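Local coordinates for protein dual function macrocyclase-peptidase POPB (PDB 5N4B) that cleaves peptide bonds after proline and joins peptide ends into rings during the biosynthesis of amanitin toxins, at residues A333-I339 with D352-K358. The protein carries 1 engineered substitution. Residues are numbered along the deposited sequence; the frame is centred on the assembly and turned at random.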
loop_
_atom_site.group_PDB
_atom_site.type_symbol
_atom_site.label_atom_id
_atom_site.label_comp_id
_atom_site.label_asym_id
_atom_site.label_seq_id
_atom_site.Cartn_x
_atom_site.Cartn_y
_atom_site.Cartn_z
ATOM N N ALA A 333 -11.028 22.268 0.210
ATOM C CA ALA A 333 -11.932 21.216 0.690
ATOM C C ALA A 333 -11.132 20.040 1.208
ATOM O O ALA A 333 -10.998 19.018 0.540
ATOM C CB ALA A 333 -12.893 20.784 -0.410
ATOM N N PRO A 334 -10.591 20.167 2.410
ATOM C CA PRO A 334 -9.695 19.131 2.921
ATOM C C PRO A 334 -10.318 17.775 3.070
ATOM O O PRO A 334 -9.573 16.778 3.082
ATOM C CB PRO A 334 -9.201 19.703 4.243
ATOM C CG PRO A 334 -10.164 20.712 4.624
ATOM C CD PRO A 334 -10.700 21.305 3.330
ATOM N N GLN A 335 -11.651 17.647 3.137
ATOM C CA GLN A 335 -12.315 16.353 3.196
ATOM C C GLN A 335 -12.759 15.856 1.826
ATOM O O GLN A 335 -13.411 14.799 1.736
ATOM C CB GLN A 335 -13.519 16.427 4.130
ATOM C CG GLN A 335 -13.171 16.711 5.559
ATOM C CD GLN A 335 -12.822 15.528 6.348
ATOM O OE1 GLN A 335 -12.322 14.535 5.871
ATOM N NE2 GLN A 335 -13.091 15.631 7.656
ATOM N N TYR A 336 -12.377 16.567 0.766
ATOM C CA TYR A 336 -12.669 16.260 -0.629
ATOM C C TYR A 336 -14.125 16.535 -1.002
ATOM O O TYR A 336 -15.014 16.619 -0.152
ATOM C CB TYR A 336 -12.205 14.851 -1.009
ATOM C CG TYR A 336 -10.720 14.636 -1.095
ATOM C CD1 TYR A 336 -9.940 14.484 0.043
ATOM C CD2 TYR A 336 -10.082 14.591 -2.328
ATOM C CE1 TYR A 336 -8.561 14.254 -0.047
ATOM C CE2 TYR A 336 -8.710 14.376 -2.406
ATOM C CZ TYR A 336 -7.978 14.212 -1.261
ATOM O OH TYR A 336 -6.590 13.989 -1.277
ATOM N N LYS A 337 -14.354 16.629 -2.308
ATOM C CA LYS A 337 -15.650 16.979 -2.897
ATOM C C LYS A 337 -15.587 16.664 -4.383
ATOM O O LYS A 337 -14.537 16.307 -4.900
ATOM C CB LYS A 337 -16.009 18.452 -2.677
ATOM C CG LYS A 337 -15.076 19.425 -3.357
ATOM C CD LYS A 337 -15.493 20.854 -3.176
ATOM C CE LYS A 337 -14.490 21.824 -3.753
ATOM N NZ LYS A 337 -15.033 23.237 -3.618
ATOM N N VAL A 338 -16.711 16.769 -5.065
ATOM C CA VAL A 338 -16.752 16.639 -6.522
ATOM C C VAL A 338 -17.070 17.993 -7.104
ATOM O O VAL A 338 -18.095 18.600 -6.733
ATOM C CB VAL A 338 -17.784 15.613 -7.019
ATOM C CG1 VAL A 338 -17.771 15.544 -8.544
ATOM C CG2 VAL A 338 -17.561 14.244 -6.414
ATOM N N ILE A 339 -16.239 18.438 -8.040
ATOM C CA ILE A 339 -16.482 19.640 -8.803
ATOM C C ILE A 339 -16.748 19.267 -10.259
ATOM O O ILE A 339 -16.444 18.167 -10.734
ATOM C CB ILE A 339 -15.318 20.661 -8.716
ATOM C CG1 ILE A 339 -14.048 20.031 -9.293
ATOM C CG2 ILE A 339 -15.102 21.141 -7.295
ATOM C CD1 ILE A 339 -12.927 21.064 -9.499
ATOM N N ASP A 352 -19.287 23.281 -7.556
ATOM C CA ASP A 352 -19.435 22.095 -6.717
ATOM C C ASP A 352 -20.605 21.282 -7.215
ATOM O O ASP A 352 -21.720 21.804 -7.358
ATOM C CB ASP A 352 -19.688 22.442 -5.251
ATOM C CG ASP A 352 -18.486 23.065 -4.552
ATOM O OD1 ASP A 352 -17.358 23.115 -5.114
ATOM O OD2 ASP A 352 -18.678 23.495 -3.408
ATOM N N PHE A 353 -20.393 19.991 -7.462
ATOM C CA PHE A 353 -21.454 19.058 -7.817
ATOM C C PHE A 353 -21.944 18.285 -6.606
ATOM O O PHE A 353 -23.157 18.197 -6.367
ATOM C CB PHE A 353 -20.971 18.112 -8.919
ATOM C CG PHE A 353 -21.944 17.013 -9.283
ATOM C CD1 PHE A 353 -23.157 17.326 -9.881
ATOM C CD2 PHE A 353 -21.649 15.682 -9.085
ATOM C CE1 PHE A 353 -24.061 16.330 -10.257
ATOM C CE2 PHE A 353 -22.534 14.692 -9.434
ATOM C CZ PHE A 353 -23.732 14.989 -10.013
ATOM N N ILE A 354 -21.000 17.706 -5.847
ATOM C CA ILE A 354 -21.289 17.080 -4.553
ATOM C C ILE A 354 -20.447 17.873 -3.570
ATOM O O ILE A 354 -19.219 17.788 -3.641
ATOM C CB ILE A 354 -20.987 15.578 -4.530
ATOM C CG1 ILE A 354 -21.936 14.859 -5.463
ATOM C CG2 ILE A 354 -21.120 15.067 -3.075
ATOM C CD1 ILE A 354 -21.545 13.405 -5.689
ATOM N N PRO A 355 -21.028 18.648 -2.672
ATOM C CA PRO A 355 -20.232 19.519 -1.799
ATOM C C PRO A 355 -19.424 18.723 -0.800
ATOM O O PRO A 355 -19.753 17.596 -0.463
ATOM C CB PRO A 355 -21.299 20.381 -1.096
ATOM C CG PRO A 355 -22.552 19.644 -1.224
ATOM C CD PRO A 355 -22.476 18.845 -2.508
ATOM N N GLU A 356 -18.380 19.358 -0.293
ATOM C CA GLU A 356 -17.583 18.803 0.802
ATOM C C GLU A 356 -18.441 18.547 2.021
ATOM O O GLU A 356 -19.269 19.398 2.399
ATOM C CB GLU A 356 -16.473 19.786 1.163
ATOM C CG GLU A 356 -15.484 19.231 2.150
ATOM C CD GLU A 356 -14.576 20.273 2.780
ATOM O OE1 GLU A 356 -14.937 21.469 2.746
ATOM O OE2 GLU A 356 -13.541 19.888 3.344
ATOM N N GLU A 357 -18.186 17.430 2.681
ATOM C CA GLU A 357 -18.763 17.145 3.997
ATOM C C GLU A 357 -17.705 17.513 5.019
ATOM O O GLU A 357 -16.574 17.021 4.930
ATOM C CB GLU A 357 -19.102 15.673 4.091
ATOM C CG GLU A 357 -20.273 15.289 3.275
ATOM C CD GLU A 357 -21.580 15.900 3.770
ATOM O OE1 GLU A 357 -21.750 16.020 4.997
ATOM O OE2 GLU A 357 -22.421 16.279 2.932
ATOM N N LYS A 358 -18.049 18.381 5.960
ATOM C CA LYS A 358 -17.096 18.863 6.946
ATOM C C LYS A 358 -16.434 17.712 7.673
ATOM O O LYS A 358 -15.256 17.813 8.025
ATOM C CB LYS A 358 -17.810 19.796 7.925
ATOM C CG LYS A 358 -16.946 20.466 8.988
ATOM C CD LYS A 358 -17.824 21.272 9.963
ATOM C CE LYS A 358 -17.059 21.890 11.121
ATOM N NZ LYS A 358 -16.019 22.814 10.641
HETATM O O HOH W 1 -16.425 15.326 1.812
#
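Val338 and Ile354 form an antiparallel hydrogen-bonded pair that holds segments 333-339 and 352-358 together. Val338 N donates to Ile354 O at 3.1 Å, nearly straight and in the carbonyl plane, and Ile354 N returns a bond to Val338 O at 3.2 Å. Phe353 N adds a further bond to Val338 O, at 2.8 Å, from the same face of its carbonyl plane. Phe353 and Ile354 thus both face Val338, a classic beta bulge. It lies where the chain, leaving the outermost strand 349-352 of one four-stranded propeller blade, turns a corner at Phe353 and heads for strand 361-368 of the next.

The branched Val338 suits this position because its two methyls divide the work: CG1, anti to the backbone N (chi1 180°), meets the edge of the Phe353 ring at CD2, while CG2 packs on CB and CD1 of Ile354. Leu362 and Val365 of the following blade also touch Val338.

Lys337, extended beyond CG, is long enough to bring its NZ across to the syn side of Asp352 OD1, a salt bridge of 2.8 Å. At the turn end, the extended Glu356 carries its carboxylate into the type I turn Ala333-Tyr336, where OE2 accepts from Gln335 N at 2.9 Å with an N-H...O angle of 169°. Gln335, bent at chi2, offers an amide donor, NE2, to Lys358 O, and a water links Tyr336 O with Glu357 N.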